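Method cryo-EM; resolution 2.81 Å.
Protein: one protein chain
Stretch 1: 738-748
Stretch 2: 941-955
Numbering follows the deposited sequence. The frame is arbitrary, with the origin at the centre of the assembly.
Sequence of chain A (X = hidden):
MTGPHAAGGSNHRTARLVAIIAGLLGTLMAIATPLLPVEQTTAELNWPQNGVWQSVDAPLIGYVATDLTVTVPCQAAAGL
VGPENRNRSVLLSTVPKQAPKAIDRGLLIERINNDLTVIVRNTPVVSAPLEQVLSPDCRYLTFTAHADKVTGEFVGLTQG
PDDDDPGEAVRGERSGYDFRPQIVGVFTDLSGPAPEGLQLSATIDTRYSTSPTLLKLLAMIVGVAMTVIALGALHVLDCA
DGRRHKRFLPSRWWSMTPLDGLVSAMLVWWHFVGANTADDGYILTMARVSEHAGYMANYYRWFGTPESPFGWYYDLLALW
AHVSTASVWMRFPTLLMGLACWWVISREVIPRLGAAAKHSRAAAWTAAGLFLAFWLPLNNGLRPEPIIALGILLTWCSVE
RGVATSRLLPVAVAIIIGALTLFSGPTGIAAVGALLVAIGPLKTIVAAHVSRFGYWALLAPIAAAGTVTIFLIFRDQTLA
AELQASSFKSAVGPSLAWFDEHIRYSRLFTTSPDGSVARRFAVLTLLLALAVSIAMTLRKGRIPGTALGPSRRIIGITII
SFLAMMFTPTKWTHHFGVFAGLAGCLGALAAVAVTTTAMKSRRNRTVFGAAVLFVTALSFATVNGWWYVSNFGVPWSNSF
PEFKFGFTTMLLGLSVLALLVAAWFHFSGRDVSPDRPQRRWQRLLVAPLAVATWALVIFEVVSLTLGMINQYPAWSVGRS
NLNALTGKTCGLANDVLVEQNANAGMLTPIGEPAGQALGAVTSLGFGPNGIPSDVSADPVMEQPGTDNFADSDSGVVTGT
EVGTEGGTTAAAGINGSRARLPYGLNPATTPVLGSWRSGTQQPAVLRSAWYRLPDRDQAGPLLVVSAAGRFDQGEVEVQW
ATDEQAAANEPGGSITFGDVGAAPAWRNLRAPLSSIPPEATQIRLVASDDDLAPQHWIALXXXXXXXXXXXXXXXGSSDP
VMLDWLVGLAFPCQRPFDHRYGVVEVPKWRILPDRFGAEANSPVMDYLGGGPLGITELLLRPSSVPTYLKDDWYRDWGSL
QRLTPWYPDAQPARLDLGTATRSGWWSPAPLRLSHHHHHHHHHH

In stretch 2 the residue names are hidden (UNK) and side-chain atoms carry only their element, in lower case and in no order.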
# COMPACT_ATOMS: atom_id res chain seq x y z
N VAL A 738 -22.27 -32.81 10.44
CA VAL A 738 -22.94 -32.60 9.16
C VAL A 738 -24.33 -33.22 9.23
O VAL A 738 -24.46 -34.41 9.53
CB VAL A 738 -22.14 -33.21 7.99
CG1 VAL A 738 -22.94 -33.19 6.72
CG2 VAL A 738 -20.85 -32.46 7.77
N GLU A 739 -25.36 -32.43 8.94
CA GLU A 739 -26.70 -32.97 8.73
C GLU A 739 -26.98 -33.10 7.24
O GLU A 739 -26.88 -32.13 6.49
CB GLU A 739 -27.78 -32.15 9.43
CG GLU A 739 -27.83 -30.67 9.17
CD GLU A 739 -29.10 -30.08 9.72
OE1 GLU A 739 -29.98 -30.87 10.13
OE2 GLU A 739 -29.20 -28.84 9.80
N GLN A 740 -27.29 -34.32 6.82
CA GLN A 740 -27.62 -34.56 5.43
C GLN A 740 -29.03 -34.07 5.11
O GLN A 740 -29.22 -33.21 4.25
CB GLN A 740 -27.49 -36.05 5.13
CG GLN A 740 -26.07 -36.56 5.16
CD GLN A 740 -26.01 -38.05 4.93
OE1 GLN A 740 -27.03 -38.72 4.88
NE2 GLN A 740 -24.81 -38.57 4.78
N ASN A 741 -30.02 -34.61 5.81
CA ASN A 741 -31.42 -34.26 5.58
C ASN A 741 -31.81 -33.18 6.58
O ASN A 741 -31.86 -33.43 7.79
CB ASN A 741 -32.30 -35.50 5.74
CG ASN A 741 -33.68 -35.31 5.16
OD1 ASN A 741 -33.98 -34.27 4.57
ND2 ASN A 741 -34.53 -36.30 5.33
N ALA A 742 -32.10 -31.98 6.08
CA ALA A 742 -32.49 -30.86 6.93
C ALA A 742 -33.97 -30.86 7.29
O ALA A 742 -34.45 -29.87 7.85
CB ALA A 742 -32.12 -29.53 6.27
N ASN A 743 -34.70 -31.92 6.97
CA ASN A 743 -36.12 -32.03 7.28
C ASN A 743 -36.40 -33.06 8.35
O ASN A 743 -37.55 -33.47 8.53
CB ASN A 743 -36.91 -32.39 6.02
CG ASN A 743 -36.77 -31.35 4.94
OD1 ASN A 743 -36.22 -31.62 3.87
ND2 ASN A 743 -37.28 -30.15 5.20
N ALA A 744 -35.37 -33.49 9.08
CA ALA A 744 -35.49 -34.66 9.94
C ALA A 744 -36.00 -34.29 11.33
O ALA A 744 -37.07 -34.74 11.75
CB ALA A 744 -34.15 -35.38 10.03
N GLY A 745 -35.25 -33.46 12.06
CA GLY A 745 -35.56 -33.23 13.45
C GLY A 745 -36.44 -32.03 13.74
O GLY A 745 -36.16 -31.28 14.67
N MET A 746 -37.51 -31.85 12.97
CA MET A 746 -38.46 -30.78 13.24
C MET A 746 -39.29 -31.12 14.47
O MET A 746 -39.77 -32.25 14.61
CB MET A 746 -39.38 -30.56 12.03
CG MET A 746 -38.71 -29.95 10.82
SD MET A 746 -38.26 -28.23 11.08
CE MET A 746 -37.32 -27.90 9.60
N LEU A 747 -39.46 -30.14 15.35
CA LEU A 747 -40.23 -30.36 16.57
C LEU A 747 -41.72 -30.39 16.26
O LEU A 747 -42.17 -29.97 15.19
CB LEU A 747 -39.91 -29.28 17.61
CG LEU A 747 -38.50 -29.28 18.19
CD1 LEU A 747 -38.27 -28.07 19.06
CD2 LEU A 747 -38.27 -30.54 18.99
N THR A 748 -42.50 -30.89 17.21
CA THR A 748 -43.93 -30.93 16.98
C THR A 748 -44.65 -29.93 17.90
O THR A 748 -44.22 -29.70 19.03
CB THR A 748 -44.49 -32.34 17.19
OG1 THR A 748 -45.89 -32.37 16.90
CG2 THR A 748 -44.24 -32.87 18.61
N UNK A 941 -38.26 -19.65 10.31
CA UNK A 941 -38.83 -21.00 10.04
C UNK A 941 -39.03 -21.72 11.37
O UNK A 941 -38.53 -21.26 12.35
c UNK A 941 -37.94 -21.77 9.08
o UNK A 941 -37.47 -20.85 8.11
c UNK A 941 -38.68 -22.86 8.35
N UNK A 942 -39.78 -22.83 11.48
CA UNK A 942 -39.95 -23.45 12.79
C UNK A 942 -38.71 -24.14 13.39
O UNK A 942 -37.81 -24.40 12.66
c UNK A 942 -40.46 -23.49 10.42
c UNK A 942 -41.01 -24.72 11.09
c UNK A 942 -41.12 -24.39 12.53
N UNK A 943 -38.63 -24.35 14.72
CA UNK A 943 -37.50 -24.98 15.40
C UNK A 943 -37.21 -26.41 14.99
O UNK A 943 -38.10 -27.15 14.73
c UNK A 943 -38.00 -25.18 16.82
c UNK A 943 -38.89 -24.04 16.99
c UNK A 943 -39.64 -23.98 15.68
N UNK A 944 -35.98 -26.80 15.22
CA UNK A 944 -35.41 -28.03 14.71
C UNK A 944 -34.28 -28.48 15.62
O UNK A 944 -33.46 -27.66 16.03
n UNK A 944 -32.87 -27.56 11.22
c UNK A 944 -34.35 -28.98 12.56
c UNK A 944 -33.94 -28.55 11.18
c UNK A 944 -34.91 -27.80 13.28
c UNK A 944 -32.47 -26.86 10.16
n UNK A 944 -31.49 -25.98 10.26
n UNK A 944 -33.06 -27.05 9.00
N UNK A 945 -34.27 -29.77 15.96
CA UNK A 945 -33.10 -30.37 16.59
C UNK A 945 -32.44 -31.28 15.57
O UNK A 945 -32.97 -32.36 15.26
c UNK A 945 -33.90 -30.15 18.95
c UNK A 945 -34.41 -30.80 20.19
c UNK A 945 -33.45 -31.13 17.88
c UNK A 945 -32.24 -31.86 18.40
N UNK A 946 -31.32 -30.88 14.99
CA UNK A 946 -30.72 -31.64 13.90
C UNK A 946 -30.08 -32.94 14.36
O UNK A 946 -29.61 -33.05 15.49
c UNK A 946 -29.67 -30.68 13.34
c UNK A 946 -30.65 -29.58 15.17
c UNK A 946 -29.38 -29.76 14.44
N UNK A 947 -30.07 -33.92 13.46
CA UNK A 947 -29.43 -35.21 13.68
C UNK A 947 -28.13 -35.21 12.90
O UNK A 947 -28.14 -35.24 11.67
c UNK A 947 -31.59 -36.46 14.07
o UNK A 947 -32.22 -38.12 12.50
c UNK A 947 -32.51 -37.54 13.57
c UNK A 947 -30.34 -36.35 13.24
o UNK A 947 -33.53 -37.82 14.24
N UNK A 948 -27.01 -35.19 13.62
CA UNK A 948 -25.72 -34.84 13.05
C UNK A 948 -24.82 -36.07 12.94
O UNK A 948 -24.83 -36.96 13.79
c UNK A 948 -25.83 -32.48 14.04
c UNK A 948 -25.04 -33.78 13.91
c UNK A 948 -25.20 -31.58 15.05
c UNK A 948 -25.91 -31.79 12.72
N UNK A 949 -24.04 -36.11 11.86
CA UNK A 949 -22.98 -37.10 11.65
C UNK A 949 -21.71 -36.35 11.32
O UNK A 949 -21.74 -35.17 10.98
c UNK A 949 -24.80 -39.80 9.53
n UNK A 949 -24.48 -41.51 7.32
c UNK A 949 -23.31 -38.06 10.51
c UNK A 949 -23.67 -41.65 8.36
n UNK A 949 -22.73 -42.57 8.34
n UNK A 949 -23.80 -40.85 9.41
c UNK A 949 -24.54 -38.90 10.73
N UNK A 950 -20.57 -37.03 11.43
CA UNK A 950 -19.32 -36.34 11.15
C UNK A 950 -19.09 -36.25 9.65
O UNK A 950 -19.71 -36.96 8.86
c UNK A 950 -18.15 -37.04 11.83
c UNK A 950 -18.37 -37.08 13.31
o UNK A 950 -18.04 -38.37 11.35
N UNK A 951 -18.19 -35.36 9.26
CA UNK A 951 -17.88 -35.18 7.84
C UNK A 951 -17.10 -36.34 7.27
O UNK A 951 -17.15 -36.56 6.06
c UNK A 951 -15.39 -33.66 5.86
c UNK A 951 -16.85 -31.78 6.37
c UNK A 951 -17.13 -33.86 7.65
c UNK A 951 -16.78 -33.27 6.28
N UNK A 952 -16.40 -37.11 8.09
CA UNK A 952 -15.68 -38.28 7.61
C UNK A 952 -16.63 -39.42 7.28
O UNK A 952 -16.33 -40.24 6.41
c UNK A 952 -13.74 -39.87 8.32
n UNK A 952 -12.52 -40.64 6.39
c UNK A 952 -14.65 -38.70 8.66
o UNK A 952 -12.39 -38.47 6.92
c UNK A 952 -12.83 -39.60 7.14
N UNK A 953 -17.80 -39.47 7.91
CA UNK A 953 -18.78 -40.49 7.61
C UNK A 953 -19.71 -40.11 6.46
O UNK A 953 -20.26 -41.00 5.81
o UNK A 953 -20.88 -41.28 11.16
o UNK A 953 -19.17 -42.21 12.16
c UNK A 953 -19.69 -41.64 11.18
c UNK A 953 -18.84 -41.38 9.97
c UNK A 953 -19.63 -40.80 8.84
N UNK A 954 -19.89 -38.82 6.21
CA UNK A 954 -20.72 -38.35 5.11
C UNK A 954 -19.87 -38.28 3.84
O UNK A 954 -20.15 -38.97 2.85
c UNK A 954 -22.09 -36.45 4.26
c UNK A 954 -22.24 -37.11 6.63
c UNK A 954 -21.34 -36.99 5.44
N UNK A 955 -18.83 -37.45 3.87
CA UNK A 955 -17.85 -37.36 2.80
C UNK A 955 -16.78 -38.39 3.12
O UNK A 955 -15.92 -38.15 3.96
c UNK A 955 -16.33 -35.83 1.55
c UNK A 955 -18.35 -34.93 2.70
c UNK A 955 -17.27 -35.96 2.71

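Position 941 has one side-chain carbon carrying an oxygen and a carbon, and it stays clear of stretch 1: Thr941. At 942 three carbons close a ring onto the backbone N, and one ring carbon lies 4.5 Å from Met746 SD: Pro942. Position 943 repeats the ring; its CB packs 3.7 Å from Leu747 CD1, while its backbone O accepts a weak bond from Leu747 N (3.3 Å). It is Pro943, with no N-H to offer in return.

At 944 three carbons lead to a nitrogen and then a carbon bearing two more nitrogens, one of these end nitrogens 3.3 Å from Ala742 O and the other 3.7 Å from Glu739 OE2: Arg944. The first, NH2, gives Ala742 O a weak hydrogen bond near the guanidinium plane. Glu739 OE2 sits over one face, its long salt bridge with NH1 one of charges alone.

Position 945 has four carbons, forked at the first, one arm two carbons long and ending 4.1 Å from Leu747 CD2: Ile945. That end is CD1, and Ile945 N donates to Gly745 O at 2.7 Å. At 946 three carbons again close a ring onto the backbone N, and CB lies 3.2 Å from Glu739 OE1: Pro946. At 947 the third of three carbons carries two oxygens, one of them 4.2 Å from Ala744 CB: Glu947.

Position 948 has four carbons forked at the second, one tip 3.8 Å from Glu739 CB: Leu948, the tip being CD2. Position 949 again shows three carbons, a nitrogen, and a carbon with two nitrogens, one of which lies 3.9 Å from Gln740 NE2: Arg949. Its backbone pairs with Val738, and its NE forms a salt bridge with an oxygen of 953, 3.4 Å away.

Position 950, one carbon bearing an oxygen and a carbon, is Thr950, at the N-cap position. Position 951 has four carbons forked at the second, and its CB meets Val738 CG2 at 4.0 Å: Leu951. Positions 952 and 953 both run to a third carbon, bearing an oxygen and a nitrogen in the first, two oxygens in the second, neither touching stretch 1: Gln952 and Glu953. Positions 954 and 955 are three-carbon forks; one tip at 954 reaches Val738 CG1 at 4.0 Å. They are Val954, the tip being CG2, and Val955.

The contact is pinned by backbone at two places. Val738 and Arg949 form an antiparallel pair, Val738 N to Arg949 O at a very short 2.5 Å and Arg949 N to Val738 O at 2.9 Å. Near Gly745 the chains run so close that an ideal CB there would fall 1.8 Å from Ile945 O; lacking one, Gly745 CA instead makes a CA-H...O contact to Ile945 O at 3.3 Å. From beside the Gly745 anchor, Arg944 reaches Glu739 and Ala742, which lie between the two anchors along stretch 1.

Stretch 2 (941-955) TPPRIPELRTLQEVV
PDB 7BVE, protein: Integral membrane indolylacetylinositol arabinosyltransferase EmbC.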